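Local coordinates for sortase SrtE1 (Streptomyces coelicolor, PDB 5CUW), which joins surface proteins to the cell wall as a class E sortase, cutting Leu-Ala-x-Thr-Gly or Leu-Pro-x-Thr-Gly sorting signals by transpeptidation, at residues 94-97 with 102-105; 131-136 with 162-167. All coordinates share one frame; numbering follows the deposited sequence.

Both contacts belong to the extracellular sortase domain and lie on the same side of it, with centres about 10 Å apart. Contact 1 is partly buried and polar: two pieces of the loop between strands 87-92 and 113-117 are tied together by backbone carbonyls and an arginine. Contact 2 is a sparse surface contact between the ends of strands 121-134 and 156-164, made by one methyl group with little polar chemistry. Each holds a putative catalytic residue, His94 in the first and Cys163 in the second. They join directly, since Asn96 probably hydrogen-bonds to both Phe167 and Glu166.

Contact 1 (94-97 with 102-105); sequences HRNT and FRYI
Phe102 meets the other piece of the loop through its backbone: its N donates to His94 O at 3.1 Å, arriving almost along the C=O axis. This bond fixes the carbonyl end of His94, a probable active-site residue, while the imidazole turns the other way and its NE2 bonds to Asp65. Phe102 CB stays 3.7 Å from His94 O, but the ring leads away to pack on Leu160 and Thr162, where a large apolar group is at home.

Arg103 and Arg95 share the main part of the contact. The Arg103 carbonyl O accepts a nearly straight bond (170°) from Arg95 NE at 2.9 Å. The oxygen lies practically in the guanidinium plane, although the donor is tilted 33° from the plane of the carbonyl. A bend at chi2 (86°) brings the Arg95 guanidinium edge-on to that carbonyl, and a water that accepts from NH2 lies 2.7 Å from Arg103 O and can donate to it, probably as a second grip. Arginine suits this place because NH1 still reaches Cys163 O, linking the loop to strand 156-164 at the probable catalytic cysteine. The Arg103 side chain runs out extended; its CB and CG pass 3.0 and 3.2 Å from Arg95 O, a buried carbonyl for which the model offers no hydrogen-bond partner. Farther out, Asn96 ND2 sits over one face of the Arg103 guanidinium, 3.8 Å from NE, and both groups bind Glu166, which probably offsets the arginine's charge; Asn96 OD1 takes the N-H of Phe167.

Ile105 closes the type I turn begun at Phe102 with a weak backbone bond from its N to Phe102 O. Its side chain packs on Thr162 of strand 156-164 and on Met173 and Val175 of strand 171-184, seating the loop against these two strands.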
loop_
_atom_site.group_PDB
_atom_site.type_symbol
_atom_site.label_atom_id
_atom_site.label_comp_id
_atom_site.label_asym_id
_atom_site.label_seq_id
_atom_site.Cartn_x
_atom_site.Cartn_y
_atom_site.Cartn_z
ATOM N N HIS A 94 8.026 6.275 0.625
ATOM C CA HIS A 94 8.580 7.574 0.255
ATOM C C HIS A 94 8.098 8.044 -1.115
ATOM O O HIS A 94 7.958 7.246 -2.056
ATOM C CB HIS A 94 10.118 7.523 0.237
ATOM C CG HIS A 94 10.760 7.803 1.561
ATOM N ND1 HIS A 94 10.223 8.675 2.483
ATOM C CD2 HIS A 94 11.901 7.330 2.113
ATOM C CE1 HIS A 94 11.004 8.727 3.547
ATOM N NE2 HIS A 94 12.031 7.921 3.346
ATOM N N ARG A 95 7.918 9.353 -1.235
ATOM C CA ARG A 95 7.594 9.978 -2.513
ATOM C C ARG A 95 8.872 10.326 -3.280
ATOM O O ARG A 95 8.892 10.259 -4.507
ATOM C CB ARG A 95 6.755 11.241 -2.294
ATOM C CG ARG A 95 6.229 11.910 -3.574
ATOM C CD ARG A 95 4.899 11.281 -4.007
ATOM N NE ARG A 95 4.425 11.825 -5.281
ATOM C CZ ARG A 95 3.708 12.936 -5.397
ATOM N NH1 ARG A 95 3.371 13.623 -4.313
ATOM N NH2 ARG A 95 3.333 13.366 -6.599
ATOM N N ASN A 96 9.935 10.697 -2.567
ATOM C CA ASN A 96 11.082 11.334 -3.227
ATOM C C ASN A 96 12.519 10.899 -2.916
ATOM O O ASN A 96 13.451 11.445 -3.508
ATOM C CB ASN A 96 11.027 12.835 -2.972
ATOM C CG ASN A 96 9.973 13.511 -3.789
ATOM O OD1 ASN A 96 8.982 13.998 -3.251
ATOM N ND2 ASN A 96 10.173 13.546 -5.108
ATOM N N THR A 97 12.730 9.970 -1.997
ATOM C CA THR A 97 14.097 9.501 -1.751
ATOM C C THR A 97 14.126 7.993 -1.657
ATOM O O THR A 97 13.090 7.344 -1.787
ATOM C CB THR A 97 14.704 10.084 -0.457
ATOM O OG1 THR A 97 13.909 9.687 0.668
ATOM C CG2 THR A 97 14.768 11.603 -0.523
ATOM N N PHE A 102 6.781 5.251 -4.090
ATOM C CA PHE A 102 5.432 5.802 -4.345
ATOM C C PHE A 102 5.446 7.157 -5.047
ATOM O O PHE A 102 4.460 7.905 -5.018
ATOM C CB PHE A 102 4.650 5.931 -3.048
ATOM C CG PHE A 102 4.248 4.607 -2.439
ATOM C CD1 PHE A 102 4.426 3.423 -3.131
ATOM C CD2 PHE A 102 3.671 4.560 -1.176
ATOM C CE1 PHE A 102 4.043 2.202 -2.565
ATOM C CE2 PHE A 102 3.291 3.342 -0.599
ATOM C CZ PHE A 102 3.477 2.164 -1.299
ATOM N N ARG A 103 6.563 7.489 -5.671
ATOM C CA ARG A 103 6.647 8.783 -6.338
ATOM C C ARG A 103 5.534 9.008 -7.374
ATOM O O ARG A 103 5.027 10.128 -7.517
ATOM C CB ARG A 103 8.001 8.944 -7.014
ATOM C CG ARG A 103 8.174 10.327 -7.602
ATOM C CD ARG A 103 9.570 10.566 -8.117
ATOM N NE ARG A 103 9.714 11.960 -8.529
ATOM C CZ ARG A 103 10.822 12.488 -9.032
ATOM N NH1 ARG A 103 11.913 11.741 -9.195
ATOM N NH2 ARG A 103 10.839 13.770 -9.370
ATOM N N TYR A 104 5.150 7.964 -8.101
ATOM C CA TYR A 104 4.148 8.156 -9.160
ATOM C C TYR A 104 2.844 7.372 -8.955
ATOM O O TYR A 104 2.188 6.997 -9.930
ATOM C CB TYR A 104 4.745 7.790 -10.512
ATOM C CG TYR A 104 5.917 8.667 -10.903
ATOM C CD1 TYR A 104 5.721 9.983 -11.310
ATOM C CD2 TYR A 104 7.215 8.182 -10.846
ATOM C CE1 TYR A 104 6.798 10.788 -11.669
ATOM C CE2 TYR A 104 8.295 8.976 -11.197
ATOM C CZ TYR A 104 8.080 10.274 -11.606
ATOM O OH TYR A 104 9.160 11.048 -11.945
ATOM N N ILE A 105 2.452 7.124 -7.709
ATOM C CA ILE A 105 1.207 6.384 -7.501
ATOM C C ILE A 105 -0.000 7.216 -7.941
ATOM O O ILE A 105 -1.080 6.676 -8.126
ATOM C CB ILE A 105 1.014 5.903 -6.026
ATOM C CG1 ILE A 105 0.871 7.070 -5.042
ATOM C CG2 ILE A 105 2.154 4.956 -5.619
ATOM C CD1 ILE A 105 0.444 6.615 -3.596
HETATM O O HOH W 1 4.404 12.303 -8.930
#

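Contact 2 (131-136 with 162-167); sequences LPVTSP and TCTPEF
Thr164 reaches across to strand 121-134 with its methyl group, and this one branch makes the close part of the contact. CG2 lies 3.5 Å from Pro132 O, a carbon against a carbonyl oxygen, and 4.4 Å from Val133 CG2. The hydroxyl, anti to the backbone N (chi1 -159°), is turned elsewhere and accepts a weak hydrogen bond from Arg95 NH1. Threonine fits such a place because its two branches serve different neighbours: the apolar one meets strand 121-134, the next but one in the sheet, and the polar one turns to the arginine.

Away from that methyl the two segments stand apart. Even the nearest backbones, at Val133 and Thr164, have their CA atoms 7.0 Å from each other, and only 82 Å² of surface is buried in all. Pro132 and Val133 lie on the protein surface. Pro132 touches through its carbonyl, its ring coming no nearer than 6.5 Å, from CB to Thr164 CG2, and Val133 adds one loose methyl contact. Val133 leans on Tyr171 as well. Beyond Thr164 the chain departs through a cis peptide bond before Pro165, a bond for which proline is the favoured residue. Glu166 and Phe167 carry the chain toward the loop of His94, where Glu166 forms a salt bridge with Arg103.

The gap reflects the strand in between: 171-184 is antiparallel to both and bonds through its backbone to Thr134 by Arg172 and to Thr164 by Tyr171. That the gap is no wider is consistent with a sheet that curls here. The arrangement is that of the sortase beta barrel, its probable active site assembled from Cys163 and the proton donor Arg172 at the ends of paired strands 156-164 and 171-184, and His94 from the loop after strand 87-92.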
loop_
_atom_site.group_PDB
_atom_site.type_symbol
_atom_site.label_atom_id
_atom_site.label_comp_id
_atom_site.label_asym_id
_atom_site.label_seq_id
_atom_site.Cartn_x
_atom_site.Cartn_y
_atom_site.Cartn_z
ATOM N N LEU A 131 -7.300 9.844 -3.325
ATOM C CA LEU A 131 -7.447 11.086 -2.580
ATOM C C LEU A 131 -6.104 11.800 -2.715
ATOM O O LEU A 131 -5.147 11.458 -2.022
ATOM C CB LEU A 131 -7.820 10.812 -1.109
ATOM C CG LEU A 131 -7.908 11.948 -0.078
ATOM C CD1 LEU A 131 -8.900 13.022 -0.500
ATOM C CD2 LEU A 131 -8.278 11.415 1.319
ATOM N N PRO A 132 -6.008 12.754 -3.654
ATOM C CA PRO A 132 -4.695 13.324 -3.981
ATOM C C PRO A 132 -4.094 14.204 -2.881
ATOM O O PRO A 132 -2.874 14.288 -2.805
ATOM C CB PRO A 132 -4.968 14.151 -5.254
ATOM C CG PRO A 132 -6.416 14.473 -5.210
ATOM C CD PRO A 132 -7.093 13.318 -4.485
ATOM N N VAL A 133 -4.914 14.861 -2.065
ATOM C CA VAL A 133 -4.377 15.719 -1.003
ATOM C C VAL A 133 -5.215 15.604 0.277
ATOM O O VAL A 133 -6.435 15.754 0.234
ATOM C CB VAL A 133 -4.324 17.207 -1.435
ATOM C CG1 VAL A 133 -3.604 18.037 -0.375
ATOM C CG2 VAL A 133 -3.621 17.369 -2.800
ATOM N N THR A 134 -4.563 15.323 1.406
ATOM C CA THR A 134 -5.244 15.302 2.702
ATOM C C THR A 134 -4.267 15.605 3.846
ATOM O O THR A 134 -3.047 15.533 3.682
ATOM C CB THR A 134 -5.931 13.938 2.975
ATOM O OG1 THR A 134 -6.922 14.086 4.003
ATOM C CG2 THR A 134 -4.904 12.869 3.393
ATOM N N SER A 135 -4.819 15.956 5.001
ATOM C CA SER A 135 -4.024 16.233 6.179
ATOM C C SER A 135 -3.328 14.970 6.655
ATOM O O SER A 135 -3.915 13.884 6.629
ATOM C CB SER A 135 -4.909 16.802 7.294
ATOM O OG SER A 135 -4.207 16.827 8.520
ATOM N N PRO A 136 -2.064 15.103 7.086
ATOM C CA PRO A 136 -1.302 13.984 7.653
ATOM C C PRO A 136 -1.958 13.398 8.913
ATOM O O PRO A 136 -1.641 12.272 9.304
ATOM C CB PRO A 136 0.057 14.610 7.984
ATOM C CG PRO A 136 0.136 15.853 7.154
ATOM C CD PRO A 136 -1.275 16.346 7.017
ATOM N N THR A 162 1.538 8.345 0.828
ATOM C CA THR A 162 2.842 8.967 0.629
ATOM C C THR A 162 2.699 10.468 0.842
ATOM O O THR A 162 1.599 10.953 1.085
ATOM C CB THR A 162 3.406 8.674 -0.780
ATOM O OG1 THR A 162 4.792 9.048 -0.844
ATOM C CG2 THR A 162 2.610 9.440 -1.838
ATOM N N CYS A 163 3.800 11.205 0.756
ATOM C CA CYS A 163 3.750 12.652 0.950
ATOM C C CYS A 163 3.447 13.412 -0.341
ATOM O O CYS A 163 3.725 12.939 -1.439
ATOM C CB CYS A 163 5.065 13.153 1.538
ATOM S SG CYS A 163 5.426 12.507 3.184
ATOM N N THR A 164 2.876 14.601 -0.193
ATOM C CA THR A 164 2.615 15.482 -1.329
ATOM C C THR A 164 2.527 16.916 -0.819
ATOM O O THR A 164 2.069 17.141 0.309
ATOM C CB THR A 164 1.315 15.077 -2.070
ATOM O OG1 THR A 164 1.326 15.595 -3.404
ATOM C CG2 THR A 164 0.066 15.571 -1.326
ATOM N N PRO A 165 2.984 17.896 -1.623
ATOM C CA PRO A 165 3.603 17.745 -2.948
ATOM C C PRO A 165 5.001 17.159 -2.858
ATOM O O PRO A 165 5.482 16.885 -1.756
ATOM C CB PRO A 165 3.660 19.186 -3.472
ATOM C CG PRO A 165 3.807 20.006 -2.238
ATOM C CD PRO A 165 2.959 19.306 -1.198
ATOM N N GLU A 166 5.661 16.990 -3.997
ATOM C CA GLU A 166 6.970 16.349 -4.008
ATOM C C GLU A 166 7.994 17.169 -3.238
ATOM O O GLU A 166 7.911 18.394 -3.188
ATOM C CB GLU A 166 7.447 16.114 -5.437
ATOM C CG GLU A 166 6.670 15.037 -6.177
ATOM C CD GLU A 166 7.427 14.492 -7.380
ATOM O OE1 GLU A 166 6.810 14.344 -8.458
ATOM O OE2 GLU A 166 8.638 14.205 -7.247
ATOM N N PHE A 167 8.936 16.471 -2.614
ATOM C CA PHE A 167 10.013 17.086 -1.840
ATOM C C PHE A 167 9.514 17.821 -0.598
ATOM O O PHE A 167 10.275 18.549 0.038
ATOM C CB PHE A 167 10.822 18.036 -2.722
ATOM C CG PHE A 167 11.315 17.406 -3.992
ATOM C CD1 PHE A 167 12.359 16.495 -3.969
ATOM C CD2 PHE A 167 10.732 17.721 -5.207
ATOM C CE1 PHE A 167 12.812 15.908 -5.135
ATOM C CE2 PHE A 167 11.180 17.140 -6.376
ATOM C CZ PHE A 167 12.222 16.231 -6.338
#